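Aspartokinase 1, chloroplastic (Arabidopsis thaliana, PDB 2CDQ) catalyses the ATP-dependent phosphorylation of L-aspartate to 4-phospho-L-aspartate, the first step of the aspartate-family pathway that leads to lysine, threonine, methionine and isoleucine. Local coordinates at residues Glu303-Val308 against Thr319-Lys323; Ile331-Ile335 against Leu478-Phe483; Val336-Asn340 against Glu468-Glu472; Leu344-Ser348 against Leu408-Val413. All coordinates share one frame. Residue numbers count along the deposited sequence, not the author numbering.

Interaction 1: residues Glu303-Val308 against Thr319-Lys323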
loop_
_atom_site.group_PDB
_atom_site.type_symbol
_atom_site.label_atom_id
_atom_site.label_comp_id
_atom_site.label_asym_id
_atom_site.label_seq_id
_atom_site.Cartn_x
_atom_site.Cartn_y
_atom_site.Cartn_z
ATOM N N GLU A 303 3.506 -7.639 30.534
ATOM C CA GLU A 303 2.087 -7.775 30.903
ATOM C C GLU A 303 1.665 -6.853 32.048
ATOM O O GLU A 303 1.165 -7.302 33.084
ATOM C CB GLU A 303 1.719 -9.234 31.184
ATOM C CG GLU A 303 1.699 -10.091 29.934
ATOM C CD GLU A 303 1.000 -11.410 30.149
ATOM O OE1 GLU A 303 -0.194 -11.504 29.789
ATOM O OE2 GLU A 303 1.635 -12.344 30.688
ATOM N N ILE A 304 1.880 -5.558 31.834
ATOM C CA ILE A 304 1.570 -4.513 32.806
ATOM C C ILE A 304 0.673 -3.475 32.132
ATOM O O ILE A 304 1.070 -2.877 31.122
ATOM C CB ILE A 304 2.853 -3.797 33.284
ATOM C CG1 ILE A 304 3.938 -4.806 33.662
ATOM C CG2 ILE A 304 2.553 -2.857 34.442
ATOM C CD1 ILE A 304 5.332 -4.243 33.578
ATOM N N PRO A 305 -0.538 -3.256 32.682
ATOM C CA PRO A 305 -1.454 -2.253 32.126
ATOM C C PRO A 305 -0.861 -0.846 32.169
ATOM O O PRO A 305 -0.149 -0.504 33.117
ATOM C CB PRO A 305 -2.682 -2.341 33.044
ATOM C CG PRO A 305 -2.196 -3.005 34.296
ATOM C CD PRO A 305 -1.114 -3.939 33.856
ATOM N N VAL A 306 -1.131 -0.057 31.132
ATOM C CA VAL A 306 -0.719 1.349 31.091
ATOM C C VAL A 306 -1.949 2.224 31.328
ATOM O O VAL A 306 -3.015 1.968 30.763
ATOM C CB VAL A 306 0.009 1.704 29.762
ATOM C CG1 VAL A 306 0.165 3.208 29.594
ATOM C CG2 VAL A 306 1.375 1.034 29.714
ATOM N N ARG A 307 -1.804 3.227 32.191
ATOM C CA ARG A 307 -2.901 4.143 32.504
ATOM C C ARG A 307 -2.580 5.583 32.110
ATOM O O ARG A 307 -1.497 6.095 32.414
ATOM C CB ARG A 307 -3.262 4.076 33.990
ATOM C CG ARG A 307 -4.560 4.800 34.341
ATOM C CD ARG A 307 -4.861 4.702 35.823
ATOM N NE ARG A 307 -5.091 3.321 36.240
ATOM C CZ ARG A 307 -6.281 2.729 36.237
ATOM N NH1 ARG A 307 -7.365 3.394 35.842
ATOM N NH2 ARG A 307 -6.385 1.467 36.628
ATOM N N VAL A 308 -3.528 6.228 31.438
ATOM C CA VAL A 308 -3.371 7.626 31.067
ATOM C C VAL A 308 -4.292 8.466 31.946
ATOM O O VAL A 308 -5.517 8.317 31.899
ATOM C CB VAL A 308 -3.633 7.862 29.564
ATOM C CG1 VAL A 308 -3.332 9.296 29.191
ATOM C CG2 VAL A 308 -2.780 6.927 28.726
ATOM N N THR A 319 -7.929 6.383 31.323
ATOM C CA THR A 319 -7.940 5.348 30.294
ATOM C C THR A 319 -6.945 4.254 30.665
ATOM O O THR A 319 -5.744 4.517 30.765
ATOM C CB THR A 319 -7.594 5.941 28.905
ATOM O OG1 THR A 319 -8.647 6.811 28.483
ATOM C CG2 THR A 319 -7.429 4.852 27.866
ATOM N N ILE A 320 -7.448 3.037 30.887
ATOM C CA ILE A 320 -6.580 1.886 31.149
ATOM C C ILE A 320 -6.358 1.131 29.850
ATOM O O ILE A 320 -7.316 0.700 29.201
ATOM C CB ILE A 320 -7.134 0.889 32.225
ATOM C CG1 ILE A 320 -7.800 1.618 33.390
ATOM C CG2 ILE A 320 -6.022 0.021 32.794
ATOM C CD1 ILE A 320 -9.312 1.501 33.423
ATOM N N ILE A 321 -5.092 0.986 29.468
ATOM C CA ILE A 321 -4.735 0.184 28.307
ATOM C C ILE A 321 -4.326 -1.219 28.761
ATOM O O ILE A 321 -3.367 -1.385 29.524
ATOM C CB ILE A 321 -3.619 0.833 27.475
ATOM C CG1 ILE A 321 -3.945 2.305 27.198
ATOM C CG2 ILE A 321 -3.421 0.057 26.174
ATOM C CD1 ILE A 321 -2.733 3.155 26.820
ATOM N N THR A 322 -5.079 -2.217 28.297
ATOM C CA THR A 322 -4.858 -3.619 28.665
ATOM C C THR A 322 -4.767 -4.505 27.422
ATOM O O THR A 322 -5.059 -4.054 26.307
ATOM C CB THR A 322 -5.973 -4.155 29.611
ATOM O OG1 THR A 322 -7.263 -3.856 29.065
ATOM C CG2 THR A 322 -5.866 -3.535 31.009
ATOM N N LYS A 323 -4.345 -5.756 27.626
ATOM C CA LYS A 323 -4.251 -6.763 26.560
ATOM C C LYS A 323 -5.589 -6.915 25.828
ATOM O O LYS A 323 -5.647 -6.834 24.597
ATOM C CB LYS A 323 -3.817 -8.111 27.156
ATOM C CG LYS A 323 -3.467 -9.210 26.148
ATOM C CD LYS A 323 -1.968 -9.226 25.821
ATOM C CE LYS A 323 -1.397 -10.657 25.785
ATOM N NZ LYS A 323 -1.936 -11.502 24.675
#
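An antiparallel beta hairpin in the amino acid kinase fold illustrates how the alternation of a sheet sorts side chains between two faces, and how their rotamers then fill each face. Strands 306-308 and 319-322 run at 159° to each other, 4.7 Å apart at closest approach. Two hydrogen-bonded pairs, Val-306 with Ile-321 and Val-308 with Thr-319, flank the non-hydrogen-bonded pair Arg-307 and Ile-320; the shortest bond is Ile-321 N to Val-306 O, 2.6 Å. The side chains of both hydrogen-bonded pairs share a buried face. There Val-306 and Val-308 both adopt the t rotamer, while Ile-321 in its m,t rotamer sends CD1 to 4.0 Å from CG1 of Val-306 and 4.2 Å from CG2 of Val-308, so that one methyl touches both valines. Leu-291 packs against the same three side chains, and Thr-319 OG1 bonds to Val-272 O. The other face is more exposed. Before the strand, Pro-305 rests its CB 4.1 Å from Ile-320 CG2, and its CA makes a CA-H...O contact with Ile-321 O at 3.3 Å. Arg-307 extends in t through chi1 and chi2 and then bends at chi3 (m), which brings its guanidinium back across the neighbouring strand. Its NE forms a salt bridge with Glu-248 and NH1 bonds to Pro-317 O, while Ile-320 CG1 lies over one guanidinium face, 3.1 Å from Arg-307 NH1.

Interaction 2: residues Ile331-Ile335 against Leu478-Phe483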
loop_
_atom_site.group_PDB
_atom_site.type_symbol
_atom_site.label_atom_id
_atom_site.label_comp_id
_atom_site.label_asym_id
_atom_site.label_seq_id
_atom_site.Cartn_x
_atom_site.Cartn_y
_atom_site.Cartn_z
ATOM N N ILE A 331 -18.477 0.106 19.474
ATOM C CA ILE A 331 -18.656 0.298 18.037
ATOM C C ILE A 331 -17.509 1.124 17.457
ATOM O O ILE A 331 -16.629 0.563 16.809
ATOM C CB ILE A 331 -20.047 0.882 17.705
ATOM C CG1 ILE A 331 -21.126 -0.088 18.191
ATOM C CG2 ILE A 331 -20.183 1.168 16.207
ATOM C CD1 ILE A 331 -22.494 0.136 17.607
ATOM N N LEU A 332 -17.507 2.437 17.681
ATOM C CA LEU A 332 -16.359 3.259 17.292
ATOM C C LEU A 332 -15.617 3.671 18.546
ATOM O O LEU A 332 -16.236 3.907 19.578
ATOM C CB LEU A 332 -16.788 4.490 16.494
ATOM C CG LEU A 332 -15.712 5.239 15.697
ATOM C CD1 LEU A 332 -15.055 4.363 14.618
ATOM C CD2 LEU A 332 -16.305 6.478 15.064
ATOM N N THR A 333 -14.293 3.735 18.465
ATOM C CA THR A 333 -13.483 4.063 19.636
ATOM C C THR A 333 -13.071 5.538 19.660
ATOM O O THR A 333 -13.284 6.236 20.657
ATOM C CB THR A 333 -12.236 3.176 19.732
ATOM O OG1 THR A 333 -12.589 1.816 19.450
ATOM C CG2 THR A 333 -11.636 3.262 21.116
ATOM N N SER A 334 -12.481 6.001 18.559
ATOM C CA SER A 334 -12.018 7.378 18.435
ATOM C C SER A 334 -11.822 7.751 16.966
ATOM O O SER A 334 -11.726 6.875 16.106
ATOM C CB SER A 334 -10.710 7.568 19.205
ATOM O OG SER A 334 -10.207 8.887 19.060
ATOM N N ILE A 335 -11.777 9.056 16.701
ATOM C CA ILE A 335 -11.542 9.620 15.375
ATOM C C ILE A 335 -10.234 10.399 15.431
ATOM O O ILE A 335 -10.049 11.227 16.328
ATOM C CB ILE A 335 -12.685 10.571 14.979
ATOM C CG1 ILE A 335 -14.003 9.792 14.872
ATOM C CG2 ILE A 335 -12.358 11.297 13.671
ATOM C CD1 ILE A 335 -15.261 10.636 15.031
ATOM N N LEU A 478 -18.651 13.414 11.781
ATOM C CA LEU A 478 -18.466 12.006 12.109
ATOM C C LEU A 478 -18.664 11.746 13.604
ATOM O O LEU A 478 -19.318 10.773 13.994
ATOM C CB LEU A 478 -17.095 11.511 11.632
ATOM C CG LEU A 478 -16.920 11.294 10.119
ATOM C CD1 LEU A 478 -15.482 10.950 9.784
ATOM C CD2 LEU A 478 -17.859 10.217 9.562
ATOM N N HIS A 479 -18.120 12.634 14.432
ATOM C CA HIS A 479 -18.245 12.524 15.878
ATOM C C HIS A 479 -19.700 12.646 16.308
ATOM O O HIS A 479 -20.164 11.892 17.162
ATOM C CB HIS A 479 -17.398 13.593 16.558
ATOM C CG HIS A 479 -17.207 13.369 18.024
ATOM N ND1 HIS A 479 -18.131 13.774 18.963
ATOM C CD2 HIS A 479 -16.196 12.787 18.712
ATOM C CE1 HIS A 479 -17.697 13.447 20.169
ATOM N NE2 HIS A 479 -16.525 12.850 20.044
ATOM N N LYS A 480 -20.415 13.593 15.703
ATOM C CA LYS A 480 -21.838 13.806 15.982
ATOM C C LYS A 480 -22.663 12.548 15.709
ATOM O O LYS A 480 -23.570 12.214 16.474
ATOM C CB LYS A 480 -22.383 14.973 15.147
ATOM C CG LYS A 480 -22.079 16.368 15.693
ATOM C CD LYS A 480 -22.422 17.429 14.653
ATOM C CE LYS A 480 -22.108 18.836 15.143
ATOM N NZ LYS A 480 -22.051 19.806 14.004
ATOM N N SER A 481 -22.324 11.854 14.622
ATOM C CA SER A 481 -23.058 10.680 14.161
ATOM C C SER A 481 -22.775 9.423 14.991
ATOM O O SER A 481 -23.644 8.566 15.142
ATOM C CB SER A 481 -22.728 10.425 12.686
ATOM O OG SER A 481 -23.572 9.443 12.108
ATOM N N PHE A 482 -21.560 9.323 15.525
ATOM C CA PHE A 482 -21.096 8.099 16.176
ATOM C C PHE A 482 -21.137 8.141 17.696
ATOM O O PHE A 482 -21.367 7.116 18.335
ATOM C CB PHE A 482 -19.675 7.757 15.720
ATOM C CG PHE A 482 -19.620 6.972 14.436
ATOM C CD1 PHE A 482 -19.309 7.601 13.231
ATOM C CD2 PHE A 482 -19.874 5.602 14.431
ATOM C CE1 PHE A 482 -19.255 6.879 12.037
ATOM C CE2 PHE A 482 -19.828 4.875 13.246
ATOM C CZ PHE A 482 -19.514 5.517 12.044
ATOM N N PHE A 483 -20.909 9.319 18.269
ATOM C CA PHE A 483 -20.780 9.453 19.714
ATOM C C PHE A 483 -21.870 10.315 20.340
ATOM O O PHE A 483 -22.000 10.365 21.566
ATOM C CB PHE A 483 -19.400 10.001 20.072
ATOM C CG PHE A 483 -18.269 9.124 19.623
ATOM C CD1 PHE A 483 -17.494 9.479 18.523
ATOM C CD2 PHE A 483 -17.978 7.940 20.295
ATOM C CE1 PHE A 483 -16.444 8.669 18.099
ATOM C CE2 PHE A 483 -16.932 7.122 19.880
ATOM C CZ PHE A 483 -16.165 7.487 18.780
#
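Leu-332 lays its CD2 methyl over one face of the Phe-482 ring, 3.8 Å from the centroid and 25° off the ring normal, a CH-pi contact that begins the helix-on-sheet packing of an ACT domain. Strand 332-335 and helix 478-483 run nearly antiparallel, at 164°, with their axes 9.7 Å apart at closest approach. At this separation the layers meet through side chains rather than backbone. Leu-332 and Ile-335 point toward the helix, whereas Thr-333 and Ser-334 between them point away. Both of these residues face Ile-426 on strand 420-427 in a classic beta bulge, and the extra residue lets side chains three positions apart address the same helix. The same CD2 of Leu-332 lies 3.7 Å from CE1 of Phe-483, whose CA-to-CB bond points sideways although the ring swings in toward the strand. Leu-332 O approaches the edge of that ring, 3.3 Å from Phe-483 CE2. At the other end Ile-335 reaches between Leu-478, His-479 and Phe-483. Leu-478 also packs on Val-442 of helix 432-446. His-479 turns its polar ring atoms to Thr-260 and Glu-484. The CD1 methyl of Ile-335 sits 4.0 Å from Leu-478 CB, 3.8 Å from Phe-483 CE1 and, closest of all, 3.5 Å from the backbone N of His-479.

Interaction 3: residues Val336-Asn340 against Glu468-Glu472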
loop_
_atom_site.group_PDB
_atom_site.type_symbol
_atom_site.label_atom_id
_atom_site.label_comp_id
_atom_site.label_asym_id
_atom_site.label_seq_id
_atom_site.Cartn_x
_atom_site.Cartn_y
_atom_site.Cartn_z
ATOM N N VAL A 336 -9.331 10.137 14.489
ATOM C CA VAL A 336 -8.024 10.800 14.474
ATOM C C VAL A 336 -7.853 11.677 13.238
ATOM O O VAL A 336 -8.249 11.291 12.140
ATOM C CB VAL A 336 -6.854 9.777 14.554
ATOM C CG1 VAL A 336 -5.502 10.479 14.540
ATOM C CG2 VAL A 336 -6.970 8.935 15.802
ATOM N N LEU A 337 -7.258 12.854 13.424
ATOM C CA LEU A 337 -6.943 13.740 12.305
ATOM C C LEU A 337 -5.440 13.983 12.122
ATOM O O LEU A 337 -4.714 14.224 13.083
ATOM C CB LEU A 337 -7.675 15.073 12.447
ATOM C CG LEU A 337 -7.527 16.046 11.277
ATOM C CD1 LEU A 337 -8.262 15.527 10.053
ATOM C CD2 LEU A 337 -8.036 17.424 11.666
ATOM N N LYS A 338 -4.993 13.895 10.873
ATOM C CA LYS A 338 -3.651 14.286 10.479
ATOM C C LYS A 338 -3.810 15.464 9.539
ATOM O O LYS A 338 -4.356 15.315 8.443
ATOM C CB LYS A 338 -2.927 13.147 9.762
ATOM C CG LYS A 338 -2.450 12.037 10.667
ATOM C CD LYS A 338 -1.957 10.851 9.860
ATOM C CE LYS A 338 -1.724 9.628 10.742
ATOM N NZ LYS A 338 -1.359 8.417 9.947
ATOM N N ARG A 339 -3.351 16.633 9.987
ATOM C CA ARG A 339 -3.412 17.872 9.212
ATOM C C ARG A 339 -2.351 17.877 8.114
ATOM O O ARG A 339 -1.326 17.201 8.233
ATOM C CB ARG A 339 -3.177 19.084 10.127
ATOM C CG ARG A 339 -4.160 19.258 11.272
ATOM C CD ARG A 339 -5.406 19.999 10.831
ATOM N NE ARG A 339 -6.205 20.436 11.971
ATOM C CZ ARG A 339 -7.328 21.146 11.880
ATOM N NH1 ARG A 339 -7.800 21.511 10.693
ATOM N NH2 ARG A 339 -7.983 21.494 12.982
ATOM N N ASN A 340 -2.606 18.645 7.054
ATOM C CA ASN A 340 -1.601 18.975 6.033
ATOM C C ASN A 340 -0.656 17.865 5.610
ATOM O O ASN A 340 0.531 17.904 5.929
ATOM C CB ASN A 340 -0.777 20.185 6.468
ATOM C CG ASN A 340 -1.145 21.431 5.712
ATOM O OD1 ASN A 340 -1.656 22.391 6.291
ATOM N ND2 ASN A 340 -0.902 21.424 4.403
ATOM N N GLU A 468 -7.562 19.189 3.257
ATOM C CA GLU A 468 -7.278 19.881 4.521
ATOM C C GLU A 468 -8.394 20.840 4.955
ATOM O O GLU A 468 -8.762 20.873 6.129
ATOM C CB GLU A 468 -5.920 20.596 4.464
ATOM C CG GLU A 468 -5.640 21.568 5.619
ATOM C CD GLU A 468 -5.389 20.900 6.974
ATOM O OE1 GLU A 468 -5.282 21.649 7.973
ATOM O OE2 GLU A 468 -5.292 19.651 7.056
ATOM N N ALA A 469 -8.937 21.591 3.998
ATOM C CA ALA A 469 -9.960 22.601 4.277
ATOM C C ALA A 469 -11.300 22.038 4.772
ATOM O O ALA A 469 -12.029 22.723 5.484
ATOM C CB ALA A 469 -10.176 23.482 3.054
ATOM N N GLU A 470 -11.623 20.803 4.393
ATOM C CA GLU A 470 -12.913 20.198 4.725
ATOM C C GLU A 470 -12.804 19.234 5.912
ATOM O O GLU A 470 -13.818 18.775 6.455
ATOM C CB GLU A 470 -13.478 19.475 3.497
ATOM C CG GLU A 470 -12.714 18.205 3.114
ATOM C CD GLU A 470 -13.084 17.644 1.749
ATOM O OE1 GLU A 470 -12.267 16.879 1.195
ATOM O OE2 GLU A 470 -14.177 17.958 1.224
ATOM N N ALA A 471 -11.567 18.949 6.308
ATOM C CA ALA A 471 -11.248 17.923 7.299
ATOM C C ALA A 471 -11.932 18.125 8.648
ATOM O O ALA A 471 -12.608 17.233 9.145
ATOM C CB ALA A 471 -9.723 17.829 7.480
ATOM N N GLU A 472 -11.741 19.303 9.231
ATOM C CA GLU A 472 -12.240 19.623 10.565
ATOM C C GLU A 472 -13.766 19.488 10.655
ATOM O O GLU A 472 -14.289 18.886 11.596
ATOM C CB GLU A 472 -11.787 21.029 10.952
ATOM C CG GLU A 472 -11.648 21.263 12.431
ATOM C CD GLU A 472 -11.005 22.594 12.749
ATOM O OE1 GLU A 472 -11.345 23.172 13.801
ATOM O OE2 GLU A 472 -10.162 23.066 11.956
#
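This is a surface contact dominated by charge, set where the first strand of an ACT domain ends beside the opening turn of the domain's last helix. Strand 336-339 and helix 468-472 run close to antiparallel (154°), their axes 9.4 Å apart at closest approach. A small apolar touch lies beneath the charges: Leu-337 and Ala-471 point toward each other, with Leu-337 CD1 3.7 Å from Ala-471 CB. Further along, Arg-339 starts sideways but carries its guanidinium to the helix, where Glu-472 OE2 accepts hydrogen bonds from NH2 (2.9 Å) and NH1 (3.1 Å) of Arg-339. Glu-468, one helical turn earlier, joins through a long salt bridge of 3.7 Å between its OE1 and Arg-339 NH1, completing a three-residue network in which both carboxylates meet the guanidinium near its plane. The other oxygen of the same carboxylate, Glu-468 OE2, takes a 2.9 Å hydrogen bond from Asn-340 N, just where the chain turns a corner into the next sheet. Lys-338 points away from the helix and pairs with Asp-373, which binds the allosteric effector lysine, and with Glu-379 of the second subunit. Strand 420-427 lies beside both segments, with Ala-421 packing on Glu-468 and Ala-471, while helix 277-287 lies against Val-336.

Interaction 4: residues Leu344-Ser348 against Leu408-Val413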
loop_
_atom_site.group_PDB
_atom_site.type_symbol
_atom_site.label_atom_id
_atom_site.label_comp_id
_atom_site.label_asym_id
_atom_site.label_seq_id
_atom_site.Cartn_x
_atom_site.Cartn_y
_atom_site.Cartn_z
ATOM N N LEU A 344 1.097 11.362 -2.945
ATOM C CA LEU A 344 1.691 11.061 -4.248
ATOM C C LEU A 344 0.955 9.943 -4.954
ATOM O O LEU A 344 0.547 8.970 -4.323
ATOM C CB LEU A 344 3.173 10.697 -4.123
ATOM C CG LEU A 344 4.135 11.874 -3.962
ATOM C CD1 LEU A 344 4.537 11.991 -2.512
ATOM C CD2 LEU A 344 5.356 11.686 -4.836
ATOM N N ASP A 345 0.793 10.095 -6.267
ATOM C CA ASP A 345 0.181 9.076 -7.112
ATOM C C ASP A 345 1.175 8.602 -8.170
ATOM O O ASP A 345 1.770 9.410 -8.885
ATOM C CB ASP A 345 -1.084 9.629 -7.768
ATOM C CG ASP A 345 -1.795 8.606 -8.634
ATOM O OD1 ASP A 345 -2.034 7.471 -8.164
ATOM O OD2 ASP A 345 -2.129 8.947 -9.787
ATOM N N ILE A 346 1.352 7.288 -8.259
ATOM C CA ILE A 346 2.359 6.696 -9.135
ATOM C C ILE A 346 1.689 5.669 -10.052
ATOM O O ILE A 346 1.402 4.545 -9.628
ATOM C CB ILE A 346 3.497 6.038 -8.295
ATOM C CG1 ILE A 346 4.199 7.084 -7.427
ATOM C CG2 ILE A 346 4.516 5.328 -9.179
ATOM C CD1 ILE A 346 4.832 6.514 -6.190
ATOM N N ALA A 347 1.441 6.054 -11.305
ATOM C CA ALA A 347 0.706 5.196 -12.245
ATOM C C ALA A 347 1.558 4.646 -13.378
ATOM O O ALA A 347 2.268 5.394 -14.044
ATOM C CB ALA A 347 -0.501 5.931 -12.815
ATOM N N SER A 348 1.471 3.335 -13.592
ATOM C CA SER A 348 2.127 2.681 -14.725
ATOM C C SER A 348 1.368 1.428 -15.154
ATOM O O SER A 348 0.944 0.642 -14.312
ATOM C CB SER A 348 3.582 2.325 -14.386
ATOM O OG SER A 348 4.204 1.620 -15.452
ATOM N N LEU A 408 10.855 9.236 -9.505
ATOM C CA LEU A 408 9.696 8.395 -9.787
ATOM C C LEU A 408 9.246 8.524 -11.246
ATOM O O LEU A 408 8.734 7.561 -11.836
ATOM C CB LEU A 408 8.536 8.734 -8.841
ATOM C CG LEU A 408 8.646 8.365 -7.355
ATOM C CD1 LEU A 408 7.549 9.053 -6.569
ATOM C CD2 LEU A 408 8.598 6.861 -7.128
ATOM N N GLU A 409 9.461 9.706 -11.824
ATOM C CA GLU A 409 9.016 10.010 -13.186
ATOM C C GLU A 409 9.796 9.229 -14.250
ATOM O O GLU A 409 9.417 9.215 -15.422
ATOM C CB GLU A 409 9.095 11.516 -13.433
ATOM C CG GLU A 409 7.872 12.103 -14.117
ATOM C CD GLU A 409 7.504 13.482 -13.582
ATOM O OE1 GLU A 409 6.299 13.719 -13.336
ATOM O OE2 GLU A 409 8.412 14.327 -13.397
ATOM N N LYS A 410 10.878 8.576 -13.823
ATOM C CA LYS A 410 11.684 7.715 -14.691
ATOM C C LYS A 410 11.005 6.371 -14.930
ATOM O O LYS A 410 11.238 5.734 -15.958
ATOM C CB LYS A 410 13.071 7.473 -14.090
ATOM C CG LYS A 410 13.925 8.716 -13.915
ATOM C CD LYS A 410 15.301 8.349 -13.376
ATOM C CE LYS A 410 16.182 9.582 -13.181
ATOM N NZ LYS A 410 17.585 9.212 -12.835
ATOM N N ILE A 411 10.174 5.935 -13.982
ATOM C CA ILE A 411 9.496 4.636 -14.097
ATOM C C ILE A 411 7.972 4.715 -14.207
ATOM O O ILE A 411 7.331 3.713 -14.538
ATOM C CB ILE A 411 9.878 3.656 -12.951
ATOM C CG1 ILE A 411 9.622 4.293 -11.581
ATOM C CG2 ILE A 411 11.324 3.183 -13.102
ATOM C CD1 ILE A 411 9.596 3.292 -10.437
ATOM N N ALA A 412 7.400 5.891 -13.936
ATOM C CA ALA A 412 5.938 6.063 -13.939
ATOM C C ALA A 412 5.450 7.485 -14.253
ATOM O O ALA A 412 6.253 8.411 -14.412
ATOM C CB ALA A 412 5.352 5.592 -12.614
ATOM N N VAL A 413 4.126 7.633 -14.359
ATOM C CA VAL A 413 3.479 8.945 -14.410
ATOM C C VAL A 413 3.100 9.324 -12.982
ATOM O O VAL A 413 2.318 8.622 -12.324
ATOM C CB VAL A 413 2.222 8.974 -15.317
ATOM C CG1 VAL A 413 1.627 10.376 -15.350
ATOM C CG2 VAL A 413 2.553 8.513 -16.732
HETATM O O HOH W 1 7.571 1.132 -15.918
#
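Leu-408, in the C-terminal turn of helix 398-408, supplies the apolar centre: its CD1 lies 3.8 Å from Leu-344 CD2 and 3.7 Å from Ile-346 CD1. Ile-346 extends this patch with its other branch, CG2, which packs 3.5 Å from Ala-412 CB. Val-361 and Ile-364 of helix 357-367 close over the same cluster. Outward from here the chain leaves the helix through a tight turn, in which Leu-408 O accepts backbone hydrogen bonds from Ile-411 N (3.1 Å) and Ala-412 N (3.0 Å), and then enters strand 413-418. The turn thus delivers that strand to the edge of the ACT-domain sheet beside strand 341-347, the helix-to-strand connection of a beta-alpha-beta-beta-alpha-beta fold. Pairing begins at once: Ala-347 and Val-413 form an antiparallel hydrogen-bonded pair, joined by Ala-347 N to Val-413 O and Val-413 N to Ala-347 O, both 2.9 Å. On the face that carries Ala-347 and Val-413, Asp-345 bonds to Ser-383 and forms a salt bridge with Lys-459 of the second subunit. At the far end, a water donates to Ile-411 O at 2.9 Å and is weakly bonded to Ser-348 OG at 3.4 Å; that hydroxyl also bonds to Arg-350 N and to a tartrate probably derived from the crystallisation liquor.

Overall arrangement
The four contacts follow the chain from catalytic to regulatory domain. Interaction 1 belongs to the kinase fold, with the Val-306 side chain about 8 Å from that of Lys-32, a probable ATP-binding residue. Interactions 2 and 3, centres 16 Å apart, are successive parts of one strand-helix pair, 332-339 with 468-483, the first mainly apolar and the second charged. Interaction 4 is nested within the loop closed by interaction 3, its centre 26 Å away; strand 341-347 carries the chain into the other ACT sheet. There the Ser-348 side chain lies about 8 Å from a bound lysine. Interactions 1 and 4 are 44 Å apart, centre to centre.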